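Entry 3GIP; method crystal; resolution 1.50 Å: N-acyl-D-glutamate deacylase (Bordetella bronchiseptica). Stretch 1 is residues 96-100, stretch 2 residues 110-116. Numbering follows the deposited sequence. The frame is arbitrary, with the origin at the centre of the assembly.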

ATOM      1  N   GLY A  96      -6.548   7.726  -4.989  1.00 14.00           N
ATOM      2  CA  GLY A  96      -7.296   8.263  -6.113  1.00 14.77           C
ATOM      3  C   GLY A  96      -6.771   7.952  -7.499  1.00 16.10           C
ATOM      4  O   GLY A  96      -7.451   8.239  -8.481  1.00 15.20           O
ATOM      5  N   VAL A  97      -5.582   7.364  -7.598  1.00 15.20           N
ATOM      6  CA  VAL A  97      -5.013   7.052  -8.907  1.00 15.17           C
ATOM      7  C   VAL A  97      -4.809   5.559  -9.115  1.00 15.87           C
ATOM      8  O   VAL A  97      -4.219   4.869  -8.280  1.00 15.05           O
ATOM      9  CB  VAL A  97      -3.679   7.799  -9.131  1.00 15.58           C
ATOM     10  CG1 VAL A  97      -3.950   9.290  -9.257  1.00 15.38           C
ATOM     11  CG2 VAL A  97      -2.714   7.522  -7.980  1.00 15.65           C
ATOM     12  N   SER A  98      -5.295   5.066 -10.251  1.00 13.97           N
ATOM     13  CA  SER A  98      -5.213   3.645 -10.563  1.00 13.69           C
ATOM     14  C   SER A  98      -4.882   3.366 -12.026  1.00 14.34           C
ATOM     15  O   SER A  98      -4.851   4.277 -12.851  1.00 15.38           O
ATOM     16  CB  SER A  98      -6.549   2.984 -10.220  1.00 13.96           C
ATOM     17  OG  SER A  98      -7.616   3.640 -10.899  1.00 14.62           O
ATOM     18  N   ALA A  99      -4.649   2.092 -12.331  1.00 15.04           N
ATOM     19  CA  ALA A  99      -4.323   1.668 -13.689  1.00 15.32           C
ATOM     20  C   ALA A  99      -5.477   1.933 -14.650  1.00 17.37           C
ATOM     21  O   ALA A  99      -5.258   2.166 -15.837  1.00 16.50           O
ATOM     22  CB  ALA A  99      -3.979   0.184 -13.700  1.00 17.47           C
ATOM     23  N   ALA A 100      -6.699   1.898 -14.131  1.00 17.13           N
ATOM     24  CA  ALA A 100      -7.891   2.118 -14.945  1.00 17.75           C
ATOM     25  C   ALA A 100      -9.007   2.719 -14.093  1.00 17.86           C
ATOM     26  O   ALA A 100      -8.985   2.611 -12.871  1.00 16.12           O
ATOM     27  CB  ALA A 100      -8.349   0.789 -15.551  1.00 17.85           C
ATOM     28  N   ALA A 110      -1.367  15.691 -11.888  1.00 20.55           N
ATOM     29  CA  ALA A 110       0.006  15.547 -11.422  1.00 19.72           C
ATOM     30  C   ALA A 110       0.191  14.253 -10.635  1.00 20.19           C
ATOM     31  O   ALA A 110       1.217  13.585 -10.760  1.00 18.87           O
ATOM     32  CB  ALA A 110       0.389  16.746 -10.561  1.00 19.97           C
ATOM     33  N   ALA A 111      -0.811  13.901  -9.833  1.00 20.22           N
ATOM     34  CA  ALA A 111      -0.761  12.696  -9.011  1.00 21.71           C
ATOM     35  C   ALA A 111      -0.636  11.409  -9.824  1.00 21.31           C
ATOM     36  O   ALA A 111      -0.226  10.377  -9.297  1.00 22.10           O
ATOM     37  CB  ALA A 111      -1.992  12.631  -8.109  1.00 21.59           C
ATOM     38  N   LEU A 112      -0.994  11.462 -11.103  1.00 23.00           N
ATOM     39  CA  LEU A 112      -0.885  10.278 -11.950  1.00 24.00           C
ATOM     40  C   LEU A 112       0.578   9.855 -12.066  1.00 24.07           C
ATOM     41  O   LEU A 112       0.880   8.718 -12.422  1.00 24.24           O
ATOM     42  CB  LEU A 112      -1.461  10.556 -13.342  1.00 26.15           C
ATOM     43  CG  LEU A 112      -2.988  10.627 -13.447  1.00 27.56           C
ATOM     44  CD1 LEU A 112      -3.390  10.977 -14.871  1.00 29.13           C
ATOM     45  CD2 LEU A 112      -3.591   9.291 -13.041  1.00 26.95           C
ATOM     46  N   ALA A 113       1.483  10.780 -11.759  1.00 22.95           N
ATOM     47  CA  ALA A 113       2.913  10.499 -11.817  1.00 23.75           C
ATOM     48  C   ALA A 113       3.295   9.466 -10.762  1.00 23.25           C
ATOM     49  O   ALA A 113       4.372   8.872 -10.817  1.00 24.88           O
ATOM     50  CB  ALA A 113       3.706  11.785 -11.609  1.00 23.47           C
ATOM     51  N   LEU A 114       2.412   9.256  -9.793  1.00 23.22           N
ATOM     52  CA  LEU A 114       2.673   8.282  -8.745  1.00 21.81           C
ATOM     53  C   LEU A 114       2.587   6.871  -9.325  1.00 23.38           C
ATOM     54  O   LEU A 114       2.974   5.904  -8.669  1.00 23.04           O
ATOM     55  CB  LEU A 114       1.650   8.427  -7.609  1.00 22.53           C
ATOM     56  CG  LEU A 114       1.603   9.753  -6.843  1.00 22.20           C
ATOM     57  CD1 LEU A 114       0.461   9.717  -5.836  1.00 21.97           C
ATOM     58  CD2 LEU A 114       2.932   9.994  -6.140  1.00 22.11           C
ATOM     59  N   LEU A 115       2.093   6.763 -10.560  1.00 23.12           N
ATOM     60  CA  LEU A 115       1.927   5.467 -11.225  1.00 24.09           C
ATOM     61  C   LEU A 115       2.989   5.100 -12.261  1.00 24.74           C
ATOM     62  O   LEU A 115       3.460   3.964 -12.296  1.00 22.16           O
ATOM     63  CB  LEU A 115       0.558   5.403 -11.909  1.00 25.64           C
ATOM     64  CG  LEU A 115      -0.699   5.606 -11.062  1.00 27.75           C
ATOM     65  CD1 LEU A 115      -1.922   5.532 -11.963  1.00 29.50           C
ATOM     66  CD2 LEU A 115      -0.772   4.549  -9.973  1.00 30.48           C
ATOM     67  N   GLY A 116       3.339   6.046 -13.124  1.00 26.89           N
ATOM     68  CA  GLY A 116       4.334   5.769 -14.150  1.00 28.82           C
ATOM     69  C   GLY A 116       3.956   6.333 -15.509  1.00 29.95           C
ATOM     70  O   GLY A 116       2.984   7.079 -15.624  1.00 31.21           O
TER

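A short irregular segment can be anchored against a helical turn largely by one branched side chain, met by several aliphatic partners, and this pair of stretches illustrates the principle. Residues 96-100 form neither helix nor strand, whereas 110-114 make a 3-10 segment tied by i to i+3 bonds, A113 N to A110 O (3.0 Å) and L114 N to A111 O (2.9 Å), with the last bond, L115 N to L112 O (3.0 Å), carrying the pattern to the residue just beyond it. Across the stretches, the closest CA atoms are those of V97 and L112, 6.1 Å apart. With its positive phi of 88°, G96 occupies a conformation where a CB would jam against the preceding carbonyl.

No hydrogen bond crosses the interface; packing does the work, burying 228 Å² in all, and aliphatic side chains suit such a contact. V97, in the m rotamer and with 97 Å² covered, directs its CA-to-CB bond toward the other stretch. Its CG1 meets L112 CD2 at 3.8 Å, while CG2 lies 4.4 Å from L114 CD1. A111 offers only a methyl, its CB 4.0 Å from V97 CG1, and its carbonyl O is also within 3.9 Å of V97 CG1. L115, extended as mt and with 56 Å² covered, places CD1 4.0 Å from V97 CB and 3.3 Å from S98 O, a close van der Waals contact. The CA-to-CB bond of S98 points away, and S98 OG donates to A100 O (2.6 Å); S98 meets L115 through its backbone.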